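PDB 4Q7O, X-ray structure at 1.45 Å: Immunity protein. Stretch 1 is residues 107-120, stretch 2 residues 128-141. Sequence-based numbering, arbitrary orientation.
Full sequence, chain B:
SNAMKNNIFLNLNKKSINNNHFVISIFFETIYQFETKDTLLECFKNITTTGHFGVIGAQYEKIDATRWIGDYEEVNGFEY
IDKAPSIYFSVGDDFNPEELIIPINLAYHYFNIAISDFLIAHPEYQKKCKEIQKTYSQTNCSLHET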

# COMPACT_ATOMS: atom_id res chain seq x y z
N ALA B 107 14.93 0.11 5.11
CA ALA B 107 14.76 0.08 3.66
C ALA B 107 15.46 -1.12 3.03
O ALA B 107 14.89 -1.82 2.20
CB ALA B 107 15.25 1.37 3.02
N TYR B 108 16.71 -1.37 3.43
CA TYR B 108 17.41 -2.55 2.92
C TYR B 108 16.69 -3.86 3.27
O TYR B 108 16.65 -4.77 2.46
CB TYR B 108 18.86 -2.58 3.40
CG TYR B 108 19.80 -1.87 2.47
CD1 TYR B 108 20.32 -2.50 1.34
CD2 TYR B 108 20.17 -0.55 2.70
CE1 TYR B 108 21.18 -1.85 0.48
CE2 TYR B 108 21.04 0.11 1.85
CZ TYR B 108 21.54 -0.54 0.74
OH TYR B 108 22.39 0.12 -0.11
N HIS B 109 16.15 -3.93 4.48
CA HIS B 109 15.32 -5.05 4.92
C HIS B 109 14.16 -5.25 3.94
O HIS B 109 13.94 -6.35 3.43
CB HIS B 109 14.84 -4.74 6.34
CG HIS B 109 13.92 -5.75 6.95
ND1 HIS B 109 14.34 -7.00 7.35
CD2 HIS B 109 12.62 -5.67 7.31
CE1 HIS B 109 13.33 -7.66 7.89
NE2 HIS B 109 12.27 -6.87 7.88
N TYR B 110 13.43 -4.18 3.65
CA TYR B 110 12.33 -4.27 2.69
C TYR B 110 12.80 -4.66 1.29
O TYR B 110 12.16 -5.48 0.63
CB TYR B 110 11.57 -2.96 2.61
CG TYR B 110 10.68 -2.65 3.79
CD1 TYR B 110 9.89 -3.64 4.37
CD2 TYR B 110 10.60 -1.36 4.30
CE1 TYR B 110 9.05 -3.35 5.43
CE2 TYR B 110 9.76 -1.06 5.37
CZ TYR B 110 9.00 -2.06 5.93
OH TYR B 110 8.16 -1.78 6.98
N PHE B 111 13.89 -4.07 0.82
CA PHE B 111 14.37 -4.37 -0.53
C PHE B 111 14.81 -5.82 -0.66
O PHE B 111 14.60 -6.45 -1.70
CB PHE B 111 15.50 -3.41 -0.93
CG PHE B 111 15.00 -2.12 -1.53
CD1 PHE B 111 14.09 -1.32 -0.85
CD2 PHE B 111 15.44 -1.72 -2.79
CE1 PHE B 111 13.63 -0.13 -1.41
CE2 PHE B 111 14.98 -0.54 -3.35
CZ PHE B 111 14.08 0.25 -2.66
N ASN B 112 15.41 -6.35 0.39
CA ASN B 112 15.86 -7.73 0.37
C ASN B 112 14.66 -8.68 0.33
O ASN B 112 14.68 -9.70 -0.38
CB ASN B 112 16.74 -8.01 1.59
CG ASN B 112 17.42 -9.35 1.51
OD1 ASN B 112 18.19 -9.62 0.57
ND2 ASN B 112 17.16 -10.20 2.48
N ILE B 113 13.61 -8.34 1.06
CA ILE B 113 12.37 -9.10 1.02
C ILE B 113 11.69 -8.99 -0.35
O ILE B 113 11.25 -9.99 -0.93
CB ILE B 113 11.41 -8.66 2.13
CG1 ILE B 113 12.01 -8.99 3.50
CG2 ILE B 113 10.06 -9.33 1.97
CD1 ILE B 113 11.28 -8.33 4.65
N ALA B 114 11.61 -7.77 -0.87
CA ALA B 114 10.98 -7.53 -2.17
C ALA B 114 11.68 -8.26 -3.32
O ALA B 114 11.03 -8.84 -4.18
CB ALA B 114 10.89 -6.05 -2.46
N ILE B 115 13.01 -8.22 -3.34
CA ILE B 115 13.73 -8.87 -4.43
C ILE B 115 13.62 -10.39 -4.31
O ILE B 115 13.60 -11.10 -5.32
CB ILE B 115 15.18 -8.38 -4.55
CG1 ILE B 115 15.72 -8.64 -5.97
CG2 ILE B 115 16.08 -9.01 -3.48
CD1 ILE B 115 17.11 -8.06 -6.19
N SER B 116 13.51 -10.88 -3.08
CA SER B 116 13.23 -12.29 -2.83
C SER B 116 11.88 -12.68 -3.41
O SER B 116 11.77 -13.69 -4.12
CB SER B 116 13.25 -12.56 -1.33
OG SER B 116 12.79 -13.87 -1.07
N ASP B 117 10.84 -11.91 -3.10
CA ASP B 117 9.51 -12.16 -3.68
C ASP B 117 9.61 -12.21 -5.20
O ASP B 117 9.04 -13.10 -5.85
CB ASP B 117 8.51 -11.05 -3.30
CG ASP B 117 8.04 -11.13 -1.85
OD1 ASP B 117 8.09 -12.21 -1.24
OD2 ASP B 117 7.58 -10.08 -1.33
N PHE B 118 10.35 -11.26 -5.77
CA PHE B 118 10.47 -11.17 -7.22
C PHE B 118 11.18 -12.39 -7.82
O PHE B 118 10.69 -12.99 -8.79
CB PHE B 118 11.20 -9.89 -7.62
CG PHE B 118 11.43 -9.78 -9.10
CD1 PHE B 118 10.37 -9.49 -9.96
CD2 PHE B 118 12.69 -9.98 -9.64
CE1 PHE B 118 10.58 -9.40 -11.33
CE2 PHE B 118 12.90 -9.89 -11.01
CZ PHE B 118 11.84 -9.60 -11.86
N LEU B 119 12.33 -12.76 -7.28
CA LEU B 119 13.07 -13.89 -7.85
C LEU B 119 12.33 -15.21 -7.64
O LEU B 119 12.44 -16.14 -8.46
CB LEU B 119 14.51 -13.95 -7.32
CG LEU B 119 14.73 -14.31 -5.85
CD1 LEU B 119 14.83 -15.83 -5.64
CD2 LEU B 119 15.97 -13.60 -5.31
N ILE B 120 11.57 -15.31 -6.55
CA ILE B 120 10.79 -16.52 -6.29
C ILE B 120 9.71 -16.66 -7.36
O ILE B 120 9.49 -17.75 -7.89
CB ILE B 120 10.17 -16.50 -4.87
CG1 ILE B 120 11.27 -16.78 -3.83
CG2 ILE B 120 9.07 -17.55 -4.74
CD1 ILE B 120 10.87 -16.52 -2.39
N LYS B 128 20.70 -12.70 -11.54
CA LYS B 128 20.80 -11.25 -11.42
C LYS B 128 20.34 -10.76 -10.04
O LYS B 128 20.94 -9.86 -9.46
CB LYS B 128 19.98 -10.57 -12.51
CG LYS B 128 20.57 -10.70 -13.90
CD LYS B 128 19.61 -10.16 -14.95
CE LYS B 128 20.22 -10.23 -16.34
NZ LYS B 128 19.29 -9.63 -17.35
N CYS B 129 19.27 -11.36 -9.53
CA CYS B 129 18.74 -10.97 -8.23
C CYS B 129 19.66 -11.38 -7.09
O CYS B 129 19.84 -10.63 -6.13
CB CYS B 129 17.34 -11.53 -8.02
SG CYS B 129 16.12 -10.77 -9.08
N LYS B 130 20.26 -12.56 -7.19
CA LYS B 130 21.22 -13.00 -6.19
C LYS B 130 22.44 -12.08 -6.16
O LYS B 130 22.98 -11.78 -5.09
CB LYS B 130 21.64 -14.45 -6.42
CG LYS B 130 20.58 -15.44 -5.99
CD LYS B 130 20.27 -15.26 -4.51
CE LYS B 130 18.98 -15.94 -4.14
NZ LYS B 130 18.70 -15.78 -2.68
N GLU B 131 22.87 -11.62 -7.33
CA GLU B 131 23.98 -10.68 -7.38
C GLU B 131 23.64 -9.38 -6.66
O GLU B 131 24.48 -8.81 -5.97
CB GLU B 131 24.37 -10.39 -8.83
CG GLU B 131 25.22 -11.47 -9.46
CD GLU B 131 25.24 -11.40 -10.97
OE1 GLU B 131 25.88 -12.28 -11.59
OE2 GLU B 131 24.62 -10.47 -11.54
N ILE B 132 22.41 -8.91 -6.83
CA ILE B 132 21.98 -7.69 -6.18
C ILE B 132 21.85 -7.89 -4.66
O ILE B 132 22.25 -7.02 -3.88
CB ILE B 132 20.67 -7.16 -6.79
CG1 ILE B 132 20.90 -6.82 -8.27
CG2 ILE B 132 20.16 -5.94 -6.02
CD1 ILE B 132 19.63 -6.59 -9.05
N GLN B 133 21.32 -9.04 -4.25
CA GLN B 133 21.30 -9.39 -2.83
C GLN B 133 22.70 -9.46 -2.22
O GLN B 133 22.89 -9.13 -1.05
CB GLN B 133 20.59 -10.72 -2.61
CG GLN B 133 19.08 -10.60 -2.56
CD GLN B 133 18.41 -11.93 -2.27
OE1 GLN B 133 18.89 -12.99 -2.68
NE2 GLN B 133 17.30 -11.88 -1.54
N LYS B 134 23.67 -9.92 -3.00
CA LYS B 134 25.06 -9.96 -2.55
C LYS B 134 25.54 -8.55 -2.27
O LYS B 134 26.21 -8.30 -1.26
CB LYS B 134 25.94 -10.61 -3.62
CG LYS B 134 27.42 -10.65 -3.26
CD LYS B 134 28.28 -11.06 -4.46
CE LYS B 134 27.53 -12.03 -5.36
NZ LYS B 134 28.16 -12.15 -6.71
N THR B 135 25.19 -7.62 -3.15
CA THR B 135 25.55 -6.22 -2.97
C THR B 135 24.91 -5.65 -1.70
O THR B 135 25.54 -4.87 -0.98
CB THR B 135 25.19 -5.36 -4.19
OG1 THR B 135 25.79 -5.91 -5.37
CG2 THR B 135 25.69 -3.93 -4.01
N TYR B 136 23.67 -6.04 -1.41
CA TYR B 136 23.00 -5.61 -0.18
C TYR B 136 23.80 -6.06 1.04
O TYR B 136 24.01 -5.29 1.97
CB TYR B 136 21.57 -6.16 -0.08
CG TYR B 136 20.55 -5.64 -1.08
CD1 TYR B 136 20.82 -4.56 -1.91
CD2 TYR B 136 19.29 -6.24 -1.19
CE1 TYR B 136 19.88 -4.09 -2.82
CE2 TYR B 136 18.35 -5.79 -2.11
CZ TYR B 136 18.65 -4.71 -2.91
OH TYR B 136 17.72 -4.25 -3.81
N SER B 137 24.24 -7.31 1.02
CA SER B 137 24.98 -7.89 2.14
C SER B 137 26.37 -7.28 2.30
O SER B 137 26.84 -7.08 3.42
CB SER B 137 25.07 -9.41 1.98
OG SER B 137 23.78 -10.00 1.98
N GLN B 138 27.02 -6.99 1.18
CA GLN B 138 28.30 -6.30 1.20
C GLN B 138 28.14 -4.92 1.82
O GLN B 138 28.93 -4.52 2.68
CB GLN B 138 28.84 -6.11 -0.22
CG GLN B 138 29.23 -7.37 -0.94
CD GLN B 138 29.36 -7.16 -2.44
OE1 GLN B 138 28.93 -7.99 -3.24
NE2 GLN B 138 29.96 -6.04 -2.83
N THR B 139 27.11 -4.21 1.38
CA THR B 139 26.94 -2.79 1.69
C THR B 139 26.33 -2.54 3.07
O THR B 139 26.71 -1.59 3.77
CB THR B 139 26.02 -2.13 0.65
OG1 THR B 139 26.56 -2.31 -0.66
CG2 THR B 139 25.86 -0.64 0.92
N ASN B 140 25.40 -3.40 3.47
CA ASN B 140 24.53 -3.11 4.60
C ASN B 140 24.72 -4.09 5.77
O ASN B 140 24.34 -5.26 5.68
CB ASN B 140 23.09 -3.11 4.12
N CYS B 141 25.29 -3.59 6.86
CA CYS B 141 25.60 -4.42 8.02
C CYS B 141 24.37 -5.04 8.67
O CYS B 141 24.45 -6.14 9.23
CB CYS B 141 26.39 -3.61 9.05
O HOH W 1 21.03 -9.80 1.11

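The sole direct hydrogen bond between these two helices is a weak one, and a water does much of the polar work beside it. Q133 NE2 donates to N112 OD1 at 3.2 Å, but the N-H...O angle of 121° is far from linear. Water 1 reinforces the link: it donates to N112 OD1 and to Q133 O, each 2.9 Å from the water oxygen, and accepts from S137 OG, also at 2.9 Å. The side-chain carbonyl of N112 thus accepts from two donors, and the water ties it to the backbone of the partner helix.

The contact illustrates a general principle, that antiparallel helices pack by interlocking side chains while polar groups pair toward the margin. The axes run at 167° and approach to 10.0 Å; in this register Y108 lies across from Y136 and, at the other end, L119 from C129. As knobs, I115 sits among C129, I132, Q133 and Y136, its CD1 3.7 Å from I132 CB, and Y136 settles among Y108, F111, N112 and I115. Q133 enters the hole formed by N112, I115, S116 and L119; its CG lies 3.5 Å from I115 CG2, and its amide both packs in the hole and reaches N112. Within its own helix, K130 NZ donates to Q133 OE1 at 2.8 Å, engaging the other end of that amide.

Aromatic chemistry finishes the two ends. Y108 directs its edge toward the face of Y136 in an offset arrangement, the planes at 84° and the centroids 5.5 Å apart, which suits the partially positive edge hydrogens and the electron-rich face. Where the second helix gives way to loop, N140 CB lies over a face of Y108, 4.0 Å from the ring centroid. At the far end, C129 SG meets the edge of F118, 3.6 Å from F118 CD2, and L119 CD2 packs 3.7 Å from C129 CB.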